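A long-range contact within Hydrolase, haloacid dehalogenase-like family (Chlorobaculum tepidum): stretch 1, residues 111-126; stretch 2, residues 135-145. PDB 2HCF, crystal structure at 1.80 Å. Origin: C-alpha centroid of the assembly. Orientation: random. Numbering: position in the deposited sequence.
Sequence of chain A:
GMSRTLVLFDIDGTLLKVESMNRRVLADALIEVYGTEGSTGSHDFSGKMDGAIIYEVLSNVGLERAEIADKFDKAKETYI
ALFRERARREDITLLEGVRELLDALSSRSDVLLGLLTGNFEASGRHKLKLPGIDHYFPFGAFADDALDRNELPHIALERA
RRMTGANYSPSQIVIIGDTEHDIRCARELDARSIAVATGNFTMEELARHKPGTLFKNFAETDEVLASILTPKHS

Stretch 1 (111-126) VLLGLLTGNFEASGRH
Stretch 2 135-145: HYFPFGAFADD

The strongest polar links anchor the start of the helix and its first turn. Asp-144, with chi1 in m, sends OD1 to the backbone N of Glu-121 (2.8 Å, 164° at the hydrogen); the first turn of a helix has amide hydrogens without partners in the helix, and a carboxylate satisfies one well. Its other oxygen, OD2, accepts from water 1 (2.8 Å), which in turn accepts from Ala-122 N (2.8 Å). One turn along, Arg-125 (m, t, t, chi4 -86°) reaches across the gap. Its NH1 and NH2 both donate to Phe-137 O, at 2.9 and 3.0 Å, so a single carbonyl, near the guanidinium plane, is held by a fork. Arg-125 NE forms a salt bridge with Glu-121 OE2 (2.9 Å), which ties the two side chains together one helical turn apart.

Before the helix, the backbones pair as parallel strands. Stretch 1 is extended over 111-116, turns through 117-120 and enters a helix at 121, with Phe-120 at the N-cap position. Stretch 2 has a short strand at 140-141, and its residues 143-145 take helical phi/psi without the regular bonds. Leu-115 lies beside Gly-140 (CA to CA 4.2 Å) and Leu-116 beside Ala-141 (CA to CA 4.9 Å); the side chains of Leu-116 and Ala-141 point to one face of the sheet, that of Leu-115 to the other. Leu-115 N donates to Phe-139 O (3.2 Å), Ala-141 N to Leu-115 O (2.8 Å), and Thr-117 N to Ala-141 O (3.1 Å): Leu-115 thus bonds to residues before and after its partner, the parallel pattern. Gly-140, nearly fully extended at phi/psi -175/-177, brings its CA within 2.9 Å of Leu-115 O; an ideal CB there would sit 2.5 Å from that oxygen. Gly-114 suits its place similarly, since a CB would fall 2.6 Å from Phe-139 CE1.

Beyond the strands, the chains stay joined by Ala-143 N donating to Asn-119 O (2.9 Å, nearly linear at 176°). Each turn is braced internally: Asn-119 N donates to Thr-117 OG1 (3.0 Å), and Phe-142 N to Asp-145 OD2 (2.9 Å). The small Ala-143 fits close to the turn, its CB 3.2 Å from Gly-118 O and 3.7 Å from Phe-120 CD1.

Aromatic rings fill the space around this framework. Leu-115 (m, t) places CD2 over a face of Phe-137 (chi1 m), 3.6 Å from the ring centroid, in a CH-pi contact; its CD1 meets the edge of Phe-142 at CE1, 3.8 Å away. Phe-142 (chi1 -49°, chi2 -91°) has the largest area covered by the opposing stretch. Glu-121 (t, t, chi3 6°) lays its aliphatic CG over a face of that ring, 3.8 Å from the centroid, while its carboxylate serves Arg-125. Thr-117 CG2 adds a methyl 3.4 Å from Phe-142 CD1.

Toward the beginning of stretch 1, Leu-113 (m, t) packs CD1 4.2 Å from Tyr-136 CB. The branched apolar end of Leu-112 (t, p) lets one methyl, CD2, lie 3.7 Å from Phe-139 CE1 and the other, CD1, 4.0 Å from Pro-138 CG, contacts that need no polar partner. Phe-139 starts away from stretch 1, but its p rotamer brings the ring back.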

# COMPACT_ATOMS: atom_id res chain seq x y z
N VAL A 111 -14.75 0.95 -14.02
CA VAL A 111 -13.79 1.03 -12.92
C VAL A 111 -12.46 0.38 -13.32
O VAL A 111 -12.45 -0.73 -13.83
CB VAL A 111 -14.32 0.33 -11.66
CG1 VAL A 111 -13.25 0.32 -10.51
CG2 VAL A 111 -15.57 0.99 -11.17
N LEU A 112 -11.36 1.08 -13.08
CA LEU A 112 -10.04 0.45 -13.16
C LEU A 112 -9.45 0.32 -11.75
O LEU A 112 -9.29 1.32 -11.07
CB LEU A 112 -9.08 1.25 -14.03
CG LEU A 112 -7.65 0.72 -14.03
CD1 LEU A 112 -7.56 -0.70 -14.58
CD2 LEU A 112 -6.77 1.65 -14.81
N LEU A 113 -9.13 -0.88 -11.33
CA LEU A 113 -8.53 -1.05 -9.98
C LEU A 113 -7.01 -1.10 -10.08
O LEU A 113 -6.47 -1.73 -10.99
CB LEU A 113 -9.01 -2.32 -9.30
CG LEU A 113 -10.39 -2.35 -8.65
CD1 LEU A 113 -10.69 -3.80 -8.35
CD2 LEU A 113 -10.43 -1.54 -7.40
N GLY A 114 -6.34 -0.42 -9.16
CA GLY A 114 -4.89 -0.53 -9.01
C GLY A 114 -4.42 -0.45 -7.55
O GLY A 114 -5.19 -0.09 -6.65
N LEU A 115 -3.15 -0.77 -7.34
CA LEU A 115 -2.55 -0.73 -6.03
C LEU A 115 -1.71 0.50 -5.95
O LEU A 115 -1.07 0.85 -6.94
CB LEU A 115 -1.65 -1.92 -5.84
CG LEU A 115 -2.43 -3.25 -5.81
CD1 LEU A 115 -1.48 -4.36 -5.97
CD2 LEU A 115 -3.19 -3.40 -4.48
N LEU A 116 -1.69 1.15 -4.79
CA LEU A 116 -0.76 2.21 -4.48
C LEU A 116 -0.30 1.93 -3.05
O LEU A 116 -1.09 2.14 -2.11
CB LEU A 116 -1.42 3.59 -4.55
CG LEU A 116 -0.44 4.75 -4.64
CD1 LEU A 116 -1.10 5.99 -5.19
CD2 LEU A 116 0.20 5.08 -3.30
N THR A 117 0.92 1.39 -2.92
CA THR A 117 1.35 0.77 -1.68
C THR A 117 2.80 0.99 -1.31
O THR A 117 3.64 1.23 -2.18
CB THR A 117 1.03 -0.74 -1.77
OG1 THR A 117 1.55 -1.42 -0.63
CG2 THR A 117 1.56 -1.33 -3.05
N GLY A 118 3.09 0.91 -0.00
CA GLY A 118 4.46 1.00 0.52
C GLY A 118 5.22 -0.31 0.36
O GLY A 118 6.44 -0.36 0.57
N ASN A 119 4.52 -1.39 0.04
CA ASN A 119 5.18 -2.66 -0.24
C ASN A 119 5.98 -2.62 -1.56
O ASN A 119 5.54 -2.01 -2.55
CB ASN A 119 4.15 -3.80 -0.36
CG ASN A 119 3.51 -4.18 0.97
OD1 ASN A 119 4.08 -4.98 1.73
ND2 ASN A 119 2.27 -3.70 1.22
N PHE A 120 7.14 -3.30 -1.59
CA PHE A 120 7.73 -3.73 -2.84
C PHE A 120 6.65 -4.58 -3.52
O PHE A 120 5.86 -5.24 -2.85
CB PHE A 120 9.00 -4.59 -2.62
CG PHE A 120 10.15 -3.86 -1.94
CD1 PHE A 120 10.69 -2.71 -2.50
CD2 PHE A 120 10.72 -4.36 -0.77
CE1 PHE A 120 11.76 -2.03 -1.87
CE2 PHE A 120 11.77 -3.70 -0.17
CZ PHE A 120 12.29 -2.53 -0.71
N GLU A 121 6.59 -4.52 -4.84
CA GLU A 121 5.56 -5.25 -5.58
C GLU A 121 5.57 -6.73 -5.28
O GLU A 121 4.50 -7.31 -5.12
CB GLU A 121 5.69 -5.07 -7.09
CG GLU A 121 4.56 -5.77 -7.88
CD GLU A 121 4.48 -5.37 -9.39
OE1 GLU A 121 5.36 -4.64 -9.90
OE2 GLU A 121 3.51 -5.78 -10.04
N ALA A 122 6.74 -7.35 -5.25
CA ALA A 122 6.77 -8.81 -5.20
C ALA A 122 6.23 -9.30 -3.85
O ALA A 122 5.49 -10.28 -3.81
CB ALA A 122 8.17 -9.34 -5.45
N SER A 123 6.59 -8.59 -2.77
CA SER A 123 6.13 -8.95 -1.43
C SER A 123 4.69 -8.47 -1.14
O SER A 123 3.90 -9.18 -0.50
CB SER A 123 7.11 -8.51 -0.38
OG SER A 123 7.44 -7.14 -0.50
N GLY A 124 4.35 -7.28 -1.62
CA GLY A 124 2.97 -6.76 -1.51
C GLY A 124 2.01 -7.70 -2.22
O GLY A 124 0.95 -8.07 -1.67
N ARG A 125 2.36 -8.15 -3.43
CA ARG A 125 1.47 -9.05 -4.18
C ARG A 125 1.45 -10.46 -3.59
O ARG A 125 0.43 -11.17 -3.71
CB ARG A 125 1.78 -9.10 -5.69
CG ARG A 125 1.51 -7.80 -6.47
CD ARG A 125 1.59 -8.05 -7.99
NE ARG A 125 1.17 -6.87 -8.76
CZ ARG A 125 -0.10 -6.62 -9.08
NH1 ARG A 125 -1.07 -7.45 -8.73
NH2 ARG A 125 -0.41 -5.55 -9.80
N HIS A 126 2.53 -10.88 -2.95
CA HIS A 126 2.51 -12.17 -2.24
C HIS A 126 1.52 -12.11 -1.06
O HIS A 126 0.75 -13.03 -0.82
CB HIS A 126 3.88 -12.58 -1.73
CG HIS A 126 3.92 -13.99 -1.22
ND1 HIS A 126 3.68 -15.08 -2.03
CD2 HIS A 126 4.13 -14.48 0.02
CE1 HIS A 126 3.76 -16.18 -1.30
NE2 HIS A 126 4.03 -15.84 -0.05
N HIS A 135 -5.52 -11.15 -7.91
CA HIS A 135 -6.10 -11.19 -9.27
C HIS A 135 -6.94 -9.92 -9.60
O HIS A 135 -7.09 -9.54 -10.78
CB HIS A 135 -6.88 -12.50 -9.45
CG HIS A 135 -8.11 -12.59 -8.60
ND1 HIS A 135 -9.31 -12.04 -8.99
CD2 HIS A 135 -8.31 -13.09 -7.36
CE1 HIS A 135 -10.20 -12.20 -8.03
NE2 HIS A 135 -9.61 -12.82 -7.02
N TYR A 136 -7.44 -9.23 -8.59
CA TYR A 136 -8.20 -8.01 -8.81
C TYR A 136 -7.37 -6.81 -9.33
O TYR A 136 -7.93 -5.83 -9.82
CB TYR A 136 -8.88 -7.54 -7.51
CG TYR A 136 -9.93 -8.46 -6.98
CD1 TYR A 136 -11.17 -8.56 -7.60
CD2 TYR A 136 -9.69 -9.24 -5.85
CE1 TYR A 136 -12.14 -9.42 -7.11
CE2 TYR A 136 -10.65 -10.08 -5.35
CZ TYR A 136 -11.86 -10.17 -5.97
OH TYR A 136 -12.79 -11.05 -5.46
N PHE A 137 -6.06 -6.86 -9.18
CA PHE A 137 -5.23 -5.67 -9.38
C PHE A 137 -4.25 -5.81 -10.57
O PHE A 137 -3.17 -6.38 -10.44
CB PHE A 137 -4.47 -5.38 -8.11
CG PHE A 137 -5.35 -5.10 -6.93
CD1 PHE A 137 -5.96 -3.86 -6.78
CD2 PHE A 137 -5.58 -6.08 -5.97
CE1 PHE A 137 -6.78 -3.60 -5.70
CE2 PHE A 137 -6.40 -5.84 -4.88
CZ PHE A 137 -7.00 -4.58 -4.74
N PRO A 138 -4.63 -5.27 -11.74
CA PRO A 138 -3.82 -5.43 -12.94
C PRO A 138 -2.53 -4.60 -12.98
O PRO A 138 -1.68 -4.86 -13.81
CB PRO A 138 -4.80 -5.02 -14.06
CG PRO A 138 -5.66 -4.01 -13.42
CD PRO A 138 -5.83 -4.46 -12.00
N PHE A 139 -2.39 -3.59 -12.11
CA PHE A 139 -1.20 -2.75 -12.11
C PHE A 139 -1.13 -2.03 -10.78
O PHE A 139 -2.06 -2.12 -9.98
CB PHE A 139 -1.26 -1.70 -13.25
CG PHE A 139 -2.09 -0.49 -12.92
CD1 PHE A 139 -3.45 -0.60 -12.79
CD2 PHE A 139 -1.50 0.74 -12.67
CE1 PHE A 139 -4.22 0.49 -12.44
CE2 PHE A 139 -2.27 1.83 -12.32
CZ PHE A 139 -3.61 1.71 -12.21
N GLY A 140 -0.06 -1.25 -10.55
CA GLY A 140 -0.03 -0.37 -9.39
C GLY A 140 1.21 0.50 -9.37
O GLY A 140 1.97 0.51 -10.35
N ALA A 141 1.37 1.31 -8.31
CA ALA A 141 2.63 1.90 -8.01
C ALA A 141 3.07 1.36 -6.64
O ALA A 141 2.23 1.19 -5.72
CB ALA A 141 2.54 3.42 -7.99
N PHE A 142 4.38 1.08 -6.52
CA PHE A 142 4.96 0.32 -5.41
C PHE A 142 6.27 0.92 -4.88
O PHE A 142 6.81 1.91 -5.42
CB PHE A 142 5.23 -1.12 -5.86
CG PHE A 142 4.07 -1.79 -6.55
CD1 PHE A 142 3.15 -2.52 -5.81
CD2 PHE A 142 3.92 -1.72 -7.93
CE1 PHE A 142 2.06 -3.17 -6.46
CE2 PHE A 142 2.83 -2.38 -8.58
CZ PHE A 142 1.91 -3.07 -7.83
N ALA A 143 6.82 0.30 -3.83
CA ALA A 143 8.10 0.76 -3.26
C ALA A 143 9.28 0.57 -4.22
O ALA A 143 10.35 1.15 -4.03
CB ALA A 143 8.40 0.09 -1.93
N ASP A 144 9.10 -0.24 -5.25
CA ASP A 144 10.10 -0.30 -6.31
C ASP A 144 10.26 1.03 -7.04
O ASP A 144 11.29 1.30 -7.64
CB ASP A 144 9.77 -1.39 -7.29
CG ASP A 144 9.29 -2.64 -6.59
OD1 ASP A 144 8.13 -2.62 -6.16
OD2 ASP A 144 10.05 -3.63 -6.45
N ASP A 145 9.24 1.87 -6.96
CA ASP A 145 9.16 3.08 -7.78
C ASP A 145 9.65 4.35 -7.11
O ASP A 145 9.99 5.32 -7.80
CB ASP A 145 7.71 3.28 -8.23
CG ASP A 145 7.20 2.13 -9.07
OD1 ASP A 145 7.93 1.69 -9.97
OD2 ASP A 145 6.05 1.67 -8.85
O HOH W 1 9.26 -6.29 -6.01